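Local coordinates for hypothetical protein (Staphylococcus aureus subsp. aureus, PDB 2ETS), which is of unknown function but represents a bacterial protein family, DUF1798, whose members adopt a four-helical bundle fold, at residues Asp15-Leu20 with Gln115-Gly120; Asn33-Gln38 with Thr98-Phe103; Phe67-Pro72 with Arg77-Leu82; Val71-Ser76 with Val110-Gln115. All coordinates share one frame; numbering follows the deposited sequence.

Contact 1: Asp15-Leu20 with Gln115-Gly120; sequences DLVESL and QNILDG
Val17 meets Ile117 and Leu118 where helix 12-37 runs beside helix 100-120. The CB of Val17 points at the partner helix, and its two methyls divide the work. CG1 stands anti to the backbone N (chi1 178°) and reaches the backbone of the other helix, with Val17 CG1 3.9 Å from Leu118 N. Val17 CG1 also lies 4.0 Å from Leu118 CB. CG2, the other branch, touches the methyl branch of Ile117, with Val17 CG2 and Ile117 CG2 3.6 Å apart. The two helices are antiparallel neighbours of the four-helical bundle. Their local axes approach to 9.7 Å, with 160° between the chain directions. Val17 and Ile117 are buried, and Ile117 also packs on Met74 of the loop before helix 76-92. Leu118 sits further out. Its CD1 methyl reaches the aliphatic part of Glu18, with Leu118 CD1 3.8 Å from Glu18 CG. Glu18 thus lies against Leu118 at the exposed margin. Helix 12-37 also packs on helix 43-63, with Ser19 and Leu20 against Ile57.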
# COMPACT_ATOMS: atom_id res chain seq x y z
N ASP A 15 -1.86 5.83 13.06
CA ASP A 15 -0.46 5.53 12.79
C ASP A 15 -0.30 4.43 11.77
O ASP A 15 0.62 4.46 10.97
CB ASP A 15 0.28 5.17 14.09
CG ASP A 15 0.33 6.33 15.06
OD1 ASP A 15 0.38 7.49 14.61
OD2 ASP A 15 0.30 6.08 16.28
N LEU A 16 -1.20 3.45 11.81
CA LEU A 16 -1.19 2.37 10.82
C LEU A 16 -1.39 2.90 9.40
O LEU A 16 -0.69 2.50 8.49
CB LEU A 16 -2.27 1.33 11.13
CG LEU A 16 -1.85 0.20 12.07
CD1 LEU A 16 -3.07 -0.57 12.59
CD2 LEU A 16 -0.87 -0.74 11.36
N VAL A 17 -2.37 3.79 9.24
CA VAL A 17 -2.73 4.34 7.95
C VAL A 17 -1.61 5.27 7.44
O VAL A 17 -1.17 5.17 6.27
CB VAL A 17 -4.17 5.01 7.99
CG1 VAL A 17 -4.55 5.63 6.65
CG2 VAL A 17 -5.24 3.98 8.35
N GLU A 18 -1.15 6.16 8.32
CA GLU A 18 0.02 7.01 8.02
C GLU A 18 1.25 6.18 7.63
O GLU A 18 2.05 6.57 6.77
CB GLU A 18 0.34 7.95 9.20
CG GLU A 18 -0.41 9.26 9.07
CD GLU A 18 -0.31 10.17 10.29
OE1 GLU A 18 -0.46 9.69 11.44
OE2 GLU A 18 -0.09 11.39 10.09
N SER A 19 1.39 5.04 8.29
CA SER A 19 2.43 4.11 7.93
C SER A 19 2.29 3.58 6.51
O SER A 19 3.28 3.46 5.81
CB SER A 19 2.46 2.94 8.90
OG SER A 19 3.66 2.23 8.70
N LEU A 20 1.08 3.22 6.09
CA LEU A 20 0.88 2.74 4.73
C LEU A 20 1.08 3.88 3.72
O LEU A 20 1.62 3.69 2.64
CB LEU A 20 -0.52 2.14 4.56
CG LEU A 20 -0.82 0.83 5.27
CD1 LEU A 20 -2.30 0.52 5.16
CD2 LEU A 20 -0.01 -0.28 4.67
N GLN A 115 -6.21 8.28 1.95
CA GLN A 115 -6.57 9.59 2.46
C GLN A 115 -7.97 9.62 3.06
O GLN A 115 -8.19 10.28 4.07
CB GLN A 115 -6.49 10.66 1.37
CG GLN A 115 -5.11 11.12 1.05
CD GLN A 115 -4.42 11.77 2.27
OE1 GLN A 115 -3.24 11.52 2.50
NE2 GLN A 115 -5.17 12.57 3.05
N ASN A 116 -8.92 8.93 2.41
CA ASN A 116 -10.29 8.90 2.87
C ASN A 116 -10.37 8.18 4.20
O ASN A 116 -11.19 8.52 5.07
CB ASN A 116 -11.20 8.20 1.85
CG ASN A 116 -11.52 9.07 0.65
OD1 ASN A 116 -11.47 10.30 0.71
ND2 ASN A 116 -11.88 8.44 -0.45
N ILE A 117 -9.54 7.16 4.34
CA ILE A 117 -9.52 6.37 5.54
C ILE A 117 -8.93 7.23 6.62
O ILE A 117 -9.53 7.37 7.69
CB ILE A 117 -8.71 5.06 5.37
CG1 ILE A 117 -9.47 4.11 4.46
CG2 ILE A 117 -8.44 4.41 6.71
CD1 ILE A 117 -8.69 2.84 4.07
N LEU A 118 -7.79 7.85 6.32
CA LEU A 118 -7.12 8.74 7.27
C LEU A 118 -8.11 9.78 7.75
O LEU A 118 -8.24 9.95 8.93
CB LEU A 118 -5.87 9.41 6.67
CG LEU A 118 -5.00 10.22 7.65
CD1 LEU A 118 -4.18 9.31 8.58
CD2 LEU A 118 -4.06 11.18 6.90
N ASP A 119 -8.83 10.45 6.85
CA ASP A 119 -9.89 11.40 7.27
C ASP A 119 -10.91 10.73 8.19
O ASP A 119 -11.28 11.29 9.20
CB ASP A 119 -10.70 11.99 6.10
CG ASP A 119 -9.84 12.71 5.10
OD1 ASP A 119 -8.62 12.83 5.31
OD2 ASP A 119 -10.41 13.13 4.06
N GLY A 120 -11.38 9.54 7.80
CA GLY A 120 -12.39 8.82 8.56
C GLY A 120 -11.98 8.38 9.97
O GLY A 120 -12.82 8.24 10.83

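Contact 2: Asn33-Gln38 with Thr98-Phe103; sequences NVKSQQ and TSRKLF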
# COMPACT_ATOMS: atom_id res chain seq x y z
N ASN A 33 13.31 4.06 -9.24
CA ASN A 33 14.69 3.60 -9.23
C ASN A 33 14.90 2.44 -10.20
O ASN A 33 15.83 2.49 -10.99
CB ASN A 33 15.16 3.29 -7.81
CG ASN A 33 15.40 4.56 -6.97
OD1 ASN A 33 15.78 4.48 -5.81
ND2 ASN A 33 15.17 5.73 -7.56
N VAL A 34 14.02 1.42 -10.17
CA VAL A 34 14.19 0.27 -11.10
C VAL A 34 14.04 0.71 -12.56
O VAL A 34 14.65 0.14 -13.46
CB VAL A 34 13.27 -0.99 -10.78
CG1 VAL A 34 13.45 -1.42 -9.34
CG2 VAL A 34 11.80 -0.75 -11.08
N LYS A 35 13.23 1.73 -12.78
CA LYS A 35 12.94 2.24 -14.12
C LYS A 35 14.13 3.03 -14.69
O LYS A 35 14.45 2.87 -15.87
CB LYS A 35 11.68 3.11 -14.11
CG LYS A 35 10.34 2.35 -14.10
CD LYS A 35 10.24 1.38 -15.29
CE LYS A 35 8.92 1.30 -15.91
NZ LYS A 35 8.81 0.08 -16.78
N SER A 36 14.74 3.92 -13.88
CA SER A 36 15.90 4.70 -14.35
C SER A 36 17.06 3.77 -14.55
O SER A 36 17.73 3.84 -15.57
CB SER A 36 16.35 5.85 -13.40
OG SER A 36 16.08 5.56 -12.05
N GLN A 37 17.26 2.89 -13.56
CA GLN A 37 18.40 1.99 -13.54
C GLN A 37 18.26 0.83 -14.49
O GLN A 37 19.22 0.15 -14.79
CB GLN A 37 18.60 1.44 -12.13
CG GLN A 37 19.08 2.48 -11.13
CD GLN A 37 19.20 1.90 -9.73
OE1 GLN A 37 18.38 1.06 -9.32
NE2 GLN A 37 20.23 2.33 -8.98
N GLN A 38 17.04 0.55 -14.92
CA GLN A 38 16.75 -0.61 -15.75
C GLN A 38 17.31 -1.92 -15.17
O GLN A 38 17.93 -2.74 -15.88
CB GLN A 38 17.26 -0.33 -17.16
CG GLN A 38 16.33 0.57 -17.91
CD GLN A 38 15.03 -0.14 -18.22
OE1 GLN A 38 15.04 -1.16 -18.87
NE2 GLN A 38 13.92 0.40 -17.74
N THR A 98 7.58 -3.49 -14.96
CA THR A 98 6.27 -3.01 -14.53
C THR A 98 5.82 -1.80 -15.40
O THR A 98 6.57 -0.80 -15.58
CB THR A 98 6.28 -2.63 -13.04
OG1 THR A 98 6.47 -3.82 -12.24
CG2 THR A 98 5.03 -1.89 -12.65
N SER A 99 4.59 -1.86 -15.88
CA SER A 99 4.00 -0.76 -16.66
C SER A 99 3.78 0.53 -15.87
O SER A 99 3.05 0.55 -14.90
CB SER A 99 2.62 -1.20 -17.20
OG SER A 99 1.92 -0.07 -17.70
N ARG A 100 4.37 1.62 -16.33
CA ARG A 100 4.19 2.91 -15.65
C ARG A 100 2.72 3.32 -15.60
O ARG A 100 2.22 3.81 -14.59
CB ARG A 100 4.98 3.99 -16.35
CG ARG A 100 4.76 5.37 -15.74
CD ARG A 100 5.71 6.40 -16.32
NE ARG A 100 7.11 6.06 -16.08
CZ ARG A 100 7.81 6.39 -14.98
NH1 ARG A 100 7.22 7.06 -13.99
NH2 ARG A 100 9.10 6.03 -14.87
N LYS A 101 2.05 3.14 -16.73
CA LYS A 101 0.66 3.48 -16.86
C LYS A 101 -0.19 2.79 -15.77
O LYS A 101 -0.95 3.44 -15.06
CB LYS A 101 0.21 3.12 -18.29
CG LYS A 101 -1.27 3.24 -18.56
CD LYS A 101 -1.57 2.98 -20.04
CE LYS A 101 -2.89 2.23 -20.27
NZ LYS A 101 -4.07 2.95 -19.71
N LEU A 102 -0.01 1.49 -15.61
CA LEU A 102 -0.88 0.70 -14.72
C LEU A 102 -0.46 0.86 -13.25
O LEU A 102 -1.31 0.91 -12.37
CB LEU A 102 -0.85 -0.78 -15.12
CG LEU A 102 -1.36 -1.13 -16.53
CD1 LEU A 102 -1.22 -2.64 -16.77
CD2 LEU A 102 -2.79 -0.70 -16.76
N PHE A 103 0.85 0.95 -13.02
CA PHE A 103 1.42 1.14 -11.69
C PHE A 103 1.00 2.47 -11.08
O PHE A 103 0.51 2.53 -9.95
CB PHE A 103 2.94 1.03 -11.73
CG PHE A 103 3.58 1.14 -10.37
CD1 PHE A 103 3.68 0.05 -9.56
CD2 PHE A 103 4.02 2.36 -9.88
CE1 PHE A 103 4.24 0.15 -8.31
CE2 PHE A 103 4.60 2.47 -8.65
CZ PHE A 103 4.71 1.38 -7.86
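Lys35 reaches from the end of helix 12-37 to the backbone of Thr98, just before helix 100-120. Its ammonium group donates a hydrogen bond to the carbonyl oxygen, with Lys35 NZ 2.7 Å from Thr98 O. The C=O...N angle is 145°, and the nitrogen is tilted 33° from the carbonyl plane. Lys35 CE follows close behind, 3.2 Å from Thr98 O. The lysine chain is not extended. It bends at chi2 (-56°) and again at chi3, which carries NZ to the carbonyl. NZ has a second acceptor in Lys96 O, so it joins two backbone carbonyls of the connection between helices 76-92 and 100-120.

Nearer the root of the chain, the guanidinium of Arg100 approaches the lysine at an oblique angle. Arg100 NH2 lies 4.0 Å from Lys35 CG. The charged ends stay apart, with Lys35 NZ and Arg100 NH2 separated by 6.3 Å. Arg100 forms a salt bridge through NH1 to Glu32, one turn earlier on helix 12-37.

Further out, both helix ends are shaped by local bonds. Ser99 is the N-cap of helix 100-120, and its OG accepts from Leu102 N at 3.2 Å. Gln38 leaves helix 12-37 with positive phi and folds back, so that Gln38 NE2 donates to Lys35 O at 3.1 Å. Thr98 OG1 bonds to Glu92 O. The contact is at the surface, and a single hydrogen bond crosses between the segments. The carbonyl dipoles at Lys35 NZ and the Glu32 carboxylate at Arg100 probably offset the two like charges.

Contact 3: Phe67-Pro72 with Arg77-Leu82; sequences FIIEVP and RKFELL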
# COMPACT_ATOMS: atom_id res chain seq x y z
N PHE A 67 -14.09 -1.56 11.87
CA PHE A 67 -14.13 -0.09 11.97
C PHE A 67 -13.98 0.55 10.59
O PHE A 67 -14.86 1.30 10.14
CB PHE A 67 -13.03 0.46 12.87
CG PHE A 67 -13.16 1.95 13.14
CD1 PHE A 67 -12.71 2.90 12.23
CD2 PHE A 67 -13.78 2.40 14.30
CE1 PHE A 67 -12.85 4.26 12.48
CE2 PHE A 67 -13.92 3.76 14.55
CZ PHE A 67 -13.44 4.69 13.63
N ILE A 68 -12.86 0.23 9.94
CA ILE A 68 -12.48 0.84 8.68
C ILE A 68 -13.57 0.74 7.60
O ILE A 68 -13.79 1.71 6.89
CB ILE A 68 -11.14 0.25 8.17
CG1 ILE A 68 -9.98 0.82 9.01
CG2 ILE A 68 -10.93 0.56 6.69
CD1 ILE A 68 -8.75 -0.04 9.01
N ILE A 69 -14.27 -0.39 7.50
CA ILE A 69 -15.29 -0.56 6.44
C ILE A 69 -16.50 0.36 6.59
O ILE A 69 -17.27 0.57 5.64
CB ILE A 69 -15.76 -2.05 6.28
CG1 ILE A 69 -16.44 -2.57 7.55
CG2 ILE A 69 -14.61 -2.95 5.94
CD1 ILE A 69 -17.40 -3.72 7.27
N GLU A 70 -16.64 0.93 7.78
CA GLU A 70 -17.74 1.82 8.11
C GLU A 70 -17.39 3.29 7.94
O GLU A 70 -18.27 4.13 8.06
CB GLU A 70 -18.20 1.57 9.56
CG GLU A 70 -18.82 0.17 9.82
CD GLU A 70 -20.07 -0.10 8.99
OE1 GLU A 70 -20.94 0.80 8.91
OE2 GLU A 70 -20.19 -1.21 8.41
N VAL A 71 -16.13 3.65 7.67
CA VAL A 71 -15.83 5.07 7.44
C VAL A 71 -16.43 5.51 6.08
O VAL A 71 -16.66 4.67 5.22
CB VAL A 71 -14.32 5.42 7.58
CG1 VAL A 71 -13.75 4.95 8.93
CG2 VAL A 71 -13.51 4.87 6.44
N PRO A 72 -16.75 6.82 5.94
CA PRO A 72 -17.21 7.29 4.65
C PRO A 72 -16.29 6.86 3.51
O PRO A 72 -15.08 6.78 3.70
CB PRO A 72 -17.23 8.81 4.79
CG PRO A 72 -17.52 9.02 6.31
CD PRO A 72 -16.73 7.90 6.95
N ARG A 77 -15.91 -4.73 0.24
CA ARG A 77 -15.26 -4.95 -1.05
C ARG A 77 -14.08 -3.99 -1.30
O ARG A 77 -12.98 -4.43 -1.61
CB ARG A 77 -16.25 -4.82 -2.20
CG ARG A 77 -15.72 -5.46 -3.50
CD ARG A 77 -16.75 -5.44 -4.61
NE ARG A 77 -16.86 -4.08 -5.04
CZ ARG A 77 -16.17 -3.52 -6.03
NH1 ARG A 77 -15.35 -4.20 -6.82
NH2 ARG A 77 -16.34 -2.23 -6.24
N LYS A 78 -14.32 -2.69 -1.14
CA LYS A 78 -13.30 -1.66 -1.33
C LYS A 78 -12.11 -1.87 -0.39
O LYS A 78 -10.97 -1.66 -0.77
CB LYS A 78 -13.89 -0.26 -1.11
CG LYS A 78 -14.78 0.30 -2.26
CD LYS A 78 -13.97 0.94 -3.41
CE LYS A 78 -13.26 2.27 -2.95
NZ LYS A 78 -12.16 2.71 -3.88
N PHE A 79 -12.36 -2.31 0.83
CA PHE A 79 -11.29 -2.62 1.76
C PHE A 79 -10.42 -3.79 1.26
O PHE A 79 -9.19 -3.74 1.36
CB PHE A 79 -11.87 -2.90 3.14
CG PHE A 79 -10.84 -3.19 4.21
CD1 PHE A 79 -10.21 -2.15 4.90
CD2 PHE A 79 -10.56 -4.51 4.59
CE1 PHE A 79 -9.29 -2.41 5.93
CE2 PHE A 79 -9.63 -4.78 5.62
CZ PHE A 79 -9.00 -3.73 6.29
N GLU A 80 -11.05 -4.82 0.71
CA GLU A 80 -10.29 -5.96 0.17
C GLU A 80 -9.48 -5.59 -1.08
O GLU A 80 -8.34 -6.04 -1.25
CB GLU A 80 -11.19 -7.15 -0.14
CG GLU A 80 -11.92 -7.75 1.09
CD GLU A 80 -10.96 -8.26 2.20
OE1 GLU A 80 -9.92 -8.86 1.87
OE2 GLU A 80 -11.26 -8.05 3.40
N LEU A 81 -10.04 -4.76 -1.94
CA LEU A 81 -9.26 -4.31 -3.10
C LEU A 81 -8.10 -3.44 -2.72
O LEU A 81 -7.06 -3.53 -3.34
CB LEU A 81 -10.16 -3.58 -4.09
CG LEU A 81 -11.27 -4.51 -4.58
CD1 LEU A 81 -12.11 -3.79 -5.65
CD2 LEU A 81 -10.72 -5.83 -5.11
N LEU A 82 -8.27 -2.61 -1.70
CA LEU A 82 -7.24 -1.73 -1.26
C LEU A 82 -6.05 -2.55 -0.80
O LEU A 82 -4.93 -2.25 -1.18
CB LEU A 82 -7.73 -0.82 -0.16
CG LEU A 82 -6.65 0.05 0.48
CD1 LEU A 82 -5.95 0.99 -0.50
CD2 LEU A 82 -7.25 0.83 1.68
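The backbones of Ile69 and Phe79 come within 6.5 Å, CA to CA, where a type I turn from Ile68 to Val71 faces the first turns of helix 76-92. Phe79 reaches across to both isoleucines. With chi1 at -178°, its CG lies trans to the main-chain nitrogen, which places the ring against Ile68. Ile68 meets the CD1-CE1 side of the ring with its methyl branch. Ile68 CG2 lies 3.3 Å from Phe79 CD1 and 3.5 Å from CE1 of the same ring. The longer branch also takes part, with Ile68 CD1 3.9 Å from Phe79 CE1. This packing joins helix 65-68 and the adjoining turn to helix 76-92, at one end of the four-helical bundle. Ile69 works nearer the root of the phenylalanine. Its methyl branch touches the start of the side chain, with Ile69 CG2 3.9 Å from Phe79 CB. Both isoleucine side chains run roughly at right angles to that of Phe79, and both methyls approach its ring obliquely. Ile68 and Phe79 are buried. Ile68 also packs on Ile117 of helix 100-120, while Phe79 has Arg65 as a further neighbour.

Contact 4: Val71-Ser76 with Val110-Gln115; sequences VPYMNS and VQYDLQ
Asp113 OD1 is held by two partners as the loop 71-76 passes helix 100-120. A water donates to it, with the water oxygen 2.7 Å from Asp113 OD1. Lys78 of helix 76-92 forms a salt bridge to the same oxygen. The water also makes a weak bond at 3.5 Å to Tyr73 O, so the bridge from helix to loop is firm only at its aspartate end. The pairing with Lys78 probably stabilises the negative charge of this buried carboxylate.

Beside the water, selenomethionine Met74 brings its terminal methyl to the aspartate. Met74 CE lies 3.8 Å from Asp113 CG, and the two side chains meet roughly at right angles. Bends at chi2 (-66°) and chi3 (125°) carry this methyl from the loop to the helix. Met74 also packs on Ile117, one turn further along helix 100-120.

At the exposed side, Tyr112 reaches across with its hydroxyl. Tyr112 OH lies 3.8 Å from Tyr73 CE1 and approaches that ring obliquely. The two side chains cross at about a right angle, and no hydrogen bond joins them. Tyr73 also rests on Asn116.

The loop has a defined form. A type II beta turn spans Val71 to Met74, with Met74 N bonded to Val71 O at 3.1 Å. Asn75 then serves as N-cap of helix 76-92, its OD1 accepting from Lys78 N. Turn and cap together form an inter-helix connection of the four-helical bundle, laid against the side of helix 100-120.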
# COMPACT_ATOMS: atom_id res chain seq x y z
N VAL A 71 -16.13 3.65 7.67
CA VAL A 71 -15.83 5.07 7.44
C VAL A 71 -16.43 5.51 6.08
O VAL A 71 -16.66 4.67 5.22
CB VAL A 71 -14.32 5.42 7.58
CG1 VAL A 71 -13.75 4.95 8.93
CG2 VAL A 71 -13.51 4.87 6.44
N PRO A 72 -16.75 6.82 5.94
CA PRO A 72 -17.21 7.29 4.65
C PRO A 72 -16.29 6.86 3.51
O PRO A 72 -15.08 6.78 3.70
CB PRO A 72 -17.23 8.81 4.79
CG PRO A 72 -17.52 9.02 6.31
CD PRO A 72 -16.73 7.90 6.95
N TYR A 73 -16.90 6.54 2.36
CA TYR A 73 -16.17 6.09 1.14
C TYR A 73 -15.66 4.65 1.21
O TYR A 73 -15.00 4.20 0.28
CB TYR A 73 -14.97 7.01 0.81
CG TYR A 73 -15.34 8.41 0.38
CD1 TYR A 73 -15.86 8.65 -0.89
CD2 TYR A 73 -15.17 9.49 1.23
CE1 TYR A 73 -16.21 9.94 -1.28
CE2 TYR A 73 -15.52 10.77 0.83
CZ TYR A 73 -16.03 10.97 -0.43
OH TYR A 73 -16.39 12.22 -0.85
N MSE A 74 -15.92 3.93 2.29
CA MSE A 74 -15.39 2.58 2.44
C MSE A 74 -16.50 1.56 2.55
O MSE A 74 -17.59 1.88 2.94
CB MSE A 74 -14.48 2.48 3.67
CG MSE A 74 -13.03 2.76 3.40
SE MSE A 74 -12.20 1.42 2.24
CE MSE A 74 -11.55 2.61 0.94
N ASN A 75 -16.21 0.33 2.17
CA ASN A 75 -17.10 -0.79 2.36
C ASN A 75 -16.22 -2.04 2.33
O ASN A 75 -15.03 -1.92 2.14
CB ASN A 75 -18.21 -0.82 1.31
CG ASN A 75 -17.70 -1.03 -0.10
OD1 ASN A 75 -16.83 -1.86 -0.34
ND2 ASN A 75 -18.28 -0.30 -1.04
N SER A 76 -16.81 -3.22 2.53
CA SER A 76 -16.05 -4.47 2.67
C SER A 76 -15.25 -4.81 1.40
O SER A 76 -14.05 -5.12 1.49
CB SER A 76 -17.01 -5.64 3.01
OG SER A 76 -16.30 -6.87 3.02
N VAL A 110 -4.84 3.92 -4.66
CA VAL A 110 -4.47 3.57 -3.29
C VAL A 110 -4.27 4.81 -2.39
O VAL A 110 -4.82 4.87 -1.28
CB VAL A 110 -3.22 2.66 -3.28
CG1 VAL A 110 -2.65 2.49 -1.93
CG2 VAL A 110 -3.60 1.28 -3.87
N GLN A 111 -3.54 5.82 -2.88
CA GLN A 111 -3.34 7.05 -2.07
C GLN A 111 -4.70 7.69 -1.87
O GLN A 111 -4.99 8.19 -0.77
CB GLN A 111 -2.32 8.04 -2.71
CG GLN A 111 -0.94 7.39 -2.96
CD GLN A 111 0.10 8.27 -3.69
OE1 GLN A 111 -0.16 8.83 -4.79
NE2 GLN A 111 1.31 8.37 -3.09
N TYR A 112 -5.57 7.62 -2.89
CA TYR A 112 -6.89 8.21 -2.74
C TYR A 112 -7.70 7.53 -1.60
O TYR A 112 -8.20 8.18 -0.68
CB TYR A 112 -7.65 8.23 -4.08
CG TYR A 112 -9.06 8.66 -3.91
CD1 TYR A 112 -10.05 7.73 -3.57
CD2 TYR A 112 -9.42 9.99 -4.07
CE1 TYR A 112 -11.36 8.13 -3.38
CE2 TYR A 112 -10.75 10.40 -3.89
CZ TYR A 112 -11.70 9.47 -3.54
OH TYR A 112 -13.00 9.85 -3.33
N ASP A 113 -7.78 6.22 -1.63
CA ASP A 113 -8.43 5.47 -0.56
C ASP A 113 -7.83 5.71 0.83
O ASP A 113 -8.54 5.86 1.83
CB ASP A 113 -8.33 4.00 -0.86
CG ASP A 113 -9.27 3.57 -1.99
OD1 ASP A 113 -10.21 4.33 -2.34
OD2 ASP A 113 -9.06 2.44 -2.50
N LEU A 114 -6.51 5.68 0.89
CA LEU A 114 -5.79 5.89 2.14
C LEU A 114 -6.11 7.24 2.77
O LEU A 114 -6.26 7.34 3.99
CB LEU A 114 -4.28 5.76 1.90
CG LEU A 114 -3.80 4.32 1.69
CD1 LEU A 114 -2.32 4.33 1.40
CD2 LEU A 114 -4.08 3.42 2.90
N GLN A 115 -6.21 8.28 1.95
CA GLN A 115 -6.57 9.59 2.46
C GLN A 115 -7.97 9.62 3.06
O GLN A 115 -8.19 10.28 4.07
CB GLN A 115 -6.49 10.66 1.37
CG GLN A 115 -5.11 11.12 1.05
CD GLN A 115 -4.42 11.77 2.27
OE1 GLN A 115 -3.24 11.52 2.50
NE2 GLN A 115 -5.17 12.57 3.05
O HOH W 1 -12.02 5.66 -0.81

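Contacts 1, 3 and 4 gather toward one end of the bundle, and contact 2 lies at the other. Contacts 3 and 4 are closest, their centres 6 Å apart. They share Val71 and Pro72, and the Lys78-Asp113 salt bridge (NZ to OD1, 3.0 Å) runs between them. Contacts 1 and 4 share Gln115, with centres 9 Å apart. Ile117 links contact 1 to contact 3, since Ile117 CD1 lies 3.4 Å from Leu82 CD2. Contact 2 uses the same two helices as contact 1, but their centres are 26 Å apart, on opposite sides of the chain's centre. Helices 12-37 and 100-120 therefore meet near both of their ends.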